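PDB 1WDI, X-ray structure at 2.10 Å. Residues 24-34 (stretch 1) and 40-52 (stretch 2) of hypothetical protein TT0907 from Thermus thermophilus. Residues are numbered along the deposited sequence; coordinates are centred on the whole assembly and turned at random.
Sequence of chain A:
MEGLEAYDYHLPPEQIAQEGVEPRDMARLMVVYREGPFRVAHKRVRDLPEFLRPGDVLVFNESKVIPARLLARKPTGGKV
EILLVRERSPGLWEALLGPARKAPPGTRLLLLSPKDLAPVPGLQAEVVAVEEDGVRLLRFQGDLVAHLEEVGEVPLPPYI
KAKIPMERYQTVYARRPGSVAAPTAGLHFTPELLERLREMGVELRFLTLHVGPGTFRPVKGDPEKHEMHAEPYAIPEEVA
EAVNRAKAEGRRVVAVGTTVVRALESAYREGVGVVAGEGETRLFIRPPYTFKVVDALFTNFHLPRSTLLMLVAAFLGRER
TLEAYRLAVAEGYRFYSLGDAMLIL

Stretch 1 24-34: RDMARLMVVYR
Stretch 2 40-52: VAHKRVRDLPEFL

The two stretches form an antiparallel pair of beta strands, held by a backbone hydrogen-bond ladder and packed on one face against the turn and helical segment that follow the second strand. Strand 28-32 and strand 40-44 run at 148° between their N-to-C directions, with axes 3.9 Å apart at closest approach. The contact buries 952 Å², both sides summed.

The register pairs Arg 28 with Arg 44, Leu 29 with Lys 43, Met 30 with His 42, Val 31 with Ala 41 and Val 32 with Val 40. Leu 29 N donates to Lys 43 O at 2.7 Å, and Lys 43 N donates back to Leu 29 O at 2.8 Å. Val 31 N donates to Ala 41 O and Ala 41 N to Val 31 O, both at 2.9 Å. Phi/psi values are extended, such as -135/118 at Leu 29 and -123/133 at Ala 41.

The ladder continues past the strands. Val 45 N donates to Ala 27 O and Arg 46 N to Asp 25 O, both at 2.9 Å. Here residues 45-47 turn as a 3-10 segment, with Val 45 at -56/-36. Arg 44 N donates to Asp 47 OD2 at 3.1 Å.

Leu 29, Val 31, Ala 41 and Lys 43 share one sheet face. Leu 29 (chi1 t, chi2 p) is buried, its CB 4.4 Å from Val 45 CG2. Val 31 (chi1 t) is also buried; its CB lies 3.9 Å from Ala 41 CB. Phe 51 (chi1 m, chi2 88°) points toward the first stretch, and Val 31 CG2 lies over its ring face, 3.8 Å from the centroid. Tyr 33 OH meets the edge of that ring, 3.8 Å from Phe 51 CE2. Lys 43 directs its charged end away, where NZ makes a salt bridge with Glu 50 OE1 at 3.3 Å; the hydrogen bond within it is weak.

Met 30, Val 32, Val 40 and His 42 occupy the other face. Met 30 and Val 32 are buried and apolar, which suits this packing. Val 32 CB is 3.9 Å from Val 40 CG1. Met 30 (t, t, m) is extended to SD and bends at chi3, with CE at the His 42 ring edge, 4.1 Å from His 42 CE1.

Arg 28 and Arg 44 diverge; a water accepts from Arg 28 NE and donates to Lys 43 O, both at 2.8 Å.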

# COMPACT_ATOMS: atom_id res chain seq x y z
N ARG A 24 5.21 17.88 1.44
CA ARG A 24 5.54 16.47 1.63
C ARG A 24 6.85 16.04 0.97
O ARG A 24 7.54 15.17 1.50
CB ARG A 24 4.38 15.59 1.13
CG ARG A 24 3.06 15.88 1.85
CD ARG A 24 1.98 14.85 1.52
NE ARG A 24 1.59 14.87 0.10
CZ ARG A 24 0.81 15.78 -0.46
NH1 ARG A 24 0.30 16.77 0.27
NH2 ARG A 24 0.52 15.71 -1.75
N ASP A 25 7.19 16.65 -0.16
CA ASP A 25 8.41 16.28 -0.86
C ASP A 25 9.67 16.92 -0.28
O ASP A 25 10.73 16.88 -0.90
CB ASP A 25 8.31 16.59 -2.36
CG ASP A 25 8.06 18.06 -2.64
OD1 ASP A 25 7.99 18.86 -1.69
OD2 ASP A 25 7.93 18.41 -3.83
N MET A 26 9.56 17.51 0.91
CA MET A 26 10.72 18.10 1.56
C MET A 26 11.26 17.08 2.56
O MET A 26 12.27 17.31 3.22
CB MET A 26 10.37 19.42 2.25
CG MET A 26 10.33 20.62 1.30
SD MET A 26 11.91 20.93 0.44
CE MET A 26 12.87 21.74 1.75
N ALA A 27 10.57 15.94 2.66
CA ALA A 27 11.03 14.86 3.53
C ALA A 27 12.40 14.46 2.99
O ALA A 27 12.66 14.58 1.80
CB ALA A 27 10.06 13.69 3.45
N ARG A 28 13.28 13.97 3.86
CA ARG A 28 14.60 13.57 3.40
C ARG A 28 14.54 12.30 2.55
O ARG A 28 13.60 11.51 2.66
CB ARG A 28 15.54 13.37 4.59
CG ARG A 28 15.74 14.65 5.41
CD ARG A 28 16.69 14.42 6.57
NE ARG A 28 18.02 14.04 6.10
CZ ARG A 28 19.04 13.75 6.90
NH1 ARG A 28 18.89 13.80 8.22
NH2 ARG A 28 20.21 13.41 6.39
N LEU A 29 15.53 12.13 1.69
CA LEU A 29 15.61 10.96 0.82
C LEU A 29 17.02 10.41 0.83
O LEU A 29 17.97 11.09 0.44
CB LEU A 29 15.21 11.32 -0.62
CG LEU A 29 15.43 10.23 -1.67
CD1 LEU A 29 14.48 9.06 -1.41
CD2 LEU A 29 15.19 10.80 -3.07
N MET A 30 17.18 9.17 1.30
CA MET A 30 18.49 8.55 1.31
C MET A 30 18.57 7.69 0.06
O MET A 30 17.76 6.78 -0.13
CB MET A 30 18.70 7.67 2.55
CG MET A 30 20.06 6.97 2.54
SD MET A 30 20.32 5.71 3.84
CE MET A 30 20.69 6.75 5.21
N VAL A 31 19.54 7.99 -0.81
CA VAL A 31 19.72 7.21 -2.02
C VAL A 31 20.86 6.23 -1.76
O VAL A 31 21.96 6.64 -1.38
CB VAL A 31 20.10 8.10 -3.23
CG1 VAL A 31 20.26 7.23 -4.48
CG2 VAL A 31 19.02 9.17 -3.45
N VAL A 32 20.60 4.93 -1.93
CA VAL A 32 21.64 3.93 -1.72
C VAL A 32 21.67 2.97 -2.91
O VAL A 32 20.64 2.68 -3.51
CB VAL A 32 21.40 3.14 -0.39
CG1 VAL A 32 20.05 2.45 -0.43
CG2 VAL A 32 22.52 2.12 -0.18
N TYR A 33 22.86 2.49 -3.26
CA TYR A 33 23.00 1.60 -4.41
C TYR A 33 23.16 0.11 -4.07
O TYR A 33 23.89 -0.24 -3.15
CB TYR A 33 24.16 2.07 -5.28
CG TYR A 33 24.00 3.50 -5.76
CD1 TYR A 33 24.27 4.57 -4.91
CD2 TYR A 33 23.54 3.77 -7.05
CE1 TYR A 33 24.07 5.89 -5.33
CE2 TYR A 33 23.34 5.09 -7.48
CZ TYR A 33 23.61 6.14 -6.61
OH TYR A 33 23.39 7.44 -7.02
N ARG A 34 22.48 -0.74 -4.84
CA ARG A 34 22.52 -2.20 -4.66
C ARG A 34 23.87 -2.77 -5.03
O ARG A 34 24.37 -3.69 -4.38
CB ARG A 34 21.51 -2.92 -5.57
CG ARG A 34 20.08 -2.44 -5.56
CD ARG A 34 19.29 -3.17 -6.65
NE ARG A 34 18.95 -4.54 -6.29
CZ ARG A 34 18.37 -5.41 -7.12
NH1 ARG A 34 18.06 -5.05 -8.35
NH2 ARG A 34 18.06 -6.64 -6.70
N VAL A 40 25.95 6.46 -0.43
CA VAL A 40 24.62 7.03 -0.34
C VAL A 40 24.67 8.52 -0.64
O VAL A 40 25.72 9.15 -0.59
CB VAL A 40 24.02 6.84 1.08
CG1 VAL A 40 24.05 5.36 1.47
CG2 VAL A 40 24.81 7.66 2.09
N ALA A 41 23.51 9.07 -0.97
CA ALA A 41 23.39 10.49 -1.22
C ALA A 41 22.31 10.92 -0.24
O ALA A 41 21.28 10.26 -0.12
CB ALA A 41 22.95 10.76 -2.66
N HIS A 42 22.56 12.00 0.50
CA HIS A 42 21.59 12.50 1.45
C HIS A 42 20.85 13.64 0.77
O HIS A 42 21.36 14.76 0.66
CB HIS A 42 22.30 12.97 2.72
CG HIS A 42 22.98 11.85 3.46
ND1 HIS A 42 22.28 10.82 4.04
CD2 HIS A 42 24.29 11.57 3.65
CE1 HIS A 42 23.13 9.94 4.55
NE2 HIS A 42 24.36 10.38 4.33
N LYS A 43 19.64 13.33 0.30
CA LYS A 43 18.82 14.28 -0.43
C LYS A 43 17.45 14.49 0.21
O LYS A 43 17.24 14.26 1.40
CB LYS A 43 18.61 13.77 -1.86
CG LYS A 43 19.89 13.64 -2.69
CD LYS A 43 20.31 14.99 -3.25
CE LYS A 43 21.71 14.93 -3.87
NZ LYS A 43 22.07 16.22 -4.52
N ARG A 44 16.53 14.96 -0.62
CA ARG A 44 15.15 15.17 -0.23
C ARG A 44 14.33 14.51 -1.33
O ARG A 44 14.83 14.28 -2.43
CB ARG A 44 14.85 16.67 -0.12
CG ARG A 44 15.39 17.23 1.19
CD ARG A 44 15.26 18.74 1.39
NE ARG A 44 15.68 19.05 2.75
CZ ARG A 44 15.88 20.26 3.24
NH1 ARG A 44 15.71 21.33 2.47
NH2 ARG A 44 16.27 20.41 4.49
N VAL A 45 13.09 14.15 -1.02
CA VAL A 45 12.24 13.51 -2.01
C VAL A 45 12.12 14.36 -3.28
O VAL A 45 12.07 13.83 -4.39
CB VAL A 45 10.82 13.25 -1.44
CG1 VAL A 45 9.89 12.73 -2.54
CG2 VAL A 45 10.91 12.24 -0.30
N ARG A 46 12.10 15.68 -3.12
CA ARG A 46 11.98 16.55 -4.28
C ARG A 46 13.16 16.38 -5.25
O ARG A 46 13.09 16.81 -6.40
CB ARG A 46 11.86 18.02 -3.85
CG ARG A 46 13.16 18.65 -3.37
CD ARG A 46 12.96 20.14 -3.09
NE ARG A 46 12.27 20.82 -4.18
CZ ARG A 46 12.80 21.08 -5.38
NH1 ARG A 46 14.05 20.72 -5.66
NH2 ARG A 46 12.08 21.72 -6.30
N ASP A 47 14.24 15.76 -4.79
CA ASP A 47 15.42 15.56 -5.65
C ASP A 47 15.36 14.30 -6.49
O ASP A 47 16.27 14.02 -7.27
CB ASP A 47 16.69 15.53 -4.81
CG ASP A 47 16.98 16.86 -4.17
OD1 ASP A 47 16.93 17.86 -4.90
OD2 ASP A 47 17.27 16.90 -2.96
N LEU A 48 14.28 13.53 -6.33
CA LEU A 48 14.11 12.29 -7.07
C LEU A 48 14.41 12.39 -8.58
O LEU A 48 15.06 11.50 -9.14
CB LEU A 48 12.69 11.75 -6.85
CG LEU A 48 12.31 10.42 -7.50
CD1 LEU A 48 13.22 9.30 -6.98
CD2 LEU A 48 10.85 10.10 -7.20
N PRO A 49 13.97 13.47 -9.25
CA PRO A 49 14.22 13.61 -10.69
C PRO A 49 15.70 13.48 -11.07
O PRO A 49 16.03 13.00 -12.16
CB PRO A 49 13.67 15.01 -11.00
CG PRO A 49 12.55 15.14 -10.01
CD PRO A 49 13.19 14.62 -8.75
N GLU A 50 16.58 13.89 -10.16
CA GLU A 50 18.02 13.80 -10.38
C GLU A 50 18.49 12.37 -10.55
O GLU A 50 19.47 12.11 -11.25
CB GLU A 50 18.78 14.38 -9.19
CG GLU A 50 18.93 15.87 -9.17
CD GLU A 50 19.62 16.33 -7.90
OE1 GLU A 50 20.55 15.63 -7.44
OE2 GLU A 50 19.24 17.39 -7.36
N PHE A 51 17.80 11.44 -9.89
CA PHE A 51 18.20 10.04 -9.95
C PHE A 51 17.44 9.19 -10.93
O PHE A 51 17.73 8.01 -11.10
CB PHE A 51 18.13 9.45 -8.54
CG PHE A 51 19.01 10.17 -7.56
CD1 PHE A 51 18.54 11.28 -6.87
CD2 PHE A 51 20.34 9.79 -7.40
CE1 PHE A 51 19.38 12.01 -6.03
CE2 PHE A 51 21.19 10.52 -6.57
CZ PHE A 51 20.71 11.63 -5.88
N LEU A 52 16.45 9.78 -11.59
CA LEU A 52 15.70 9.03 -12.58
C LEU A 52 16.11 9.54 -13.95
O LEU A 52 16.93 10.45 -14.06
CB LEU A 52 14.20 9.23 -12.36
CG LEU A 52 13.66 8.78 -11.01
CD1 LEU A 52 12.14 8.86 -11.03
CD2 LEU A 52 14.11 7.36 -10.71
O HOH W 1 18.95 13.42 3.50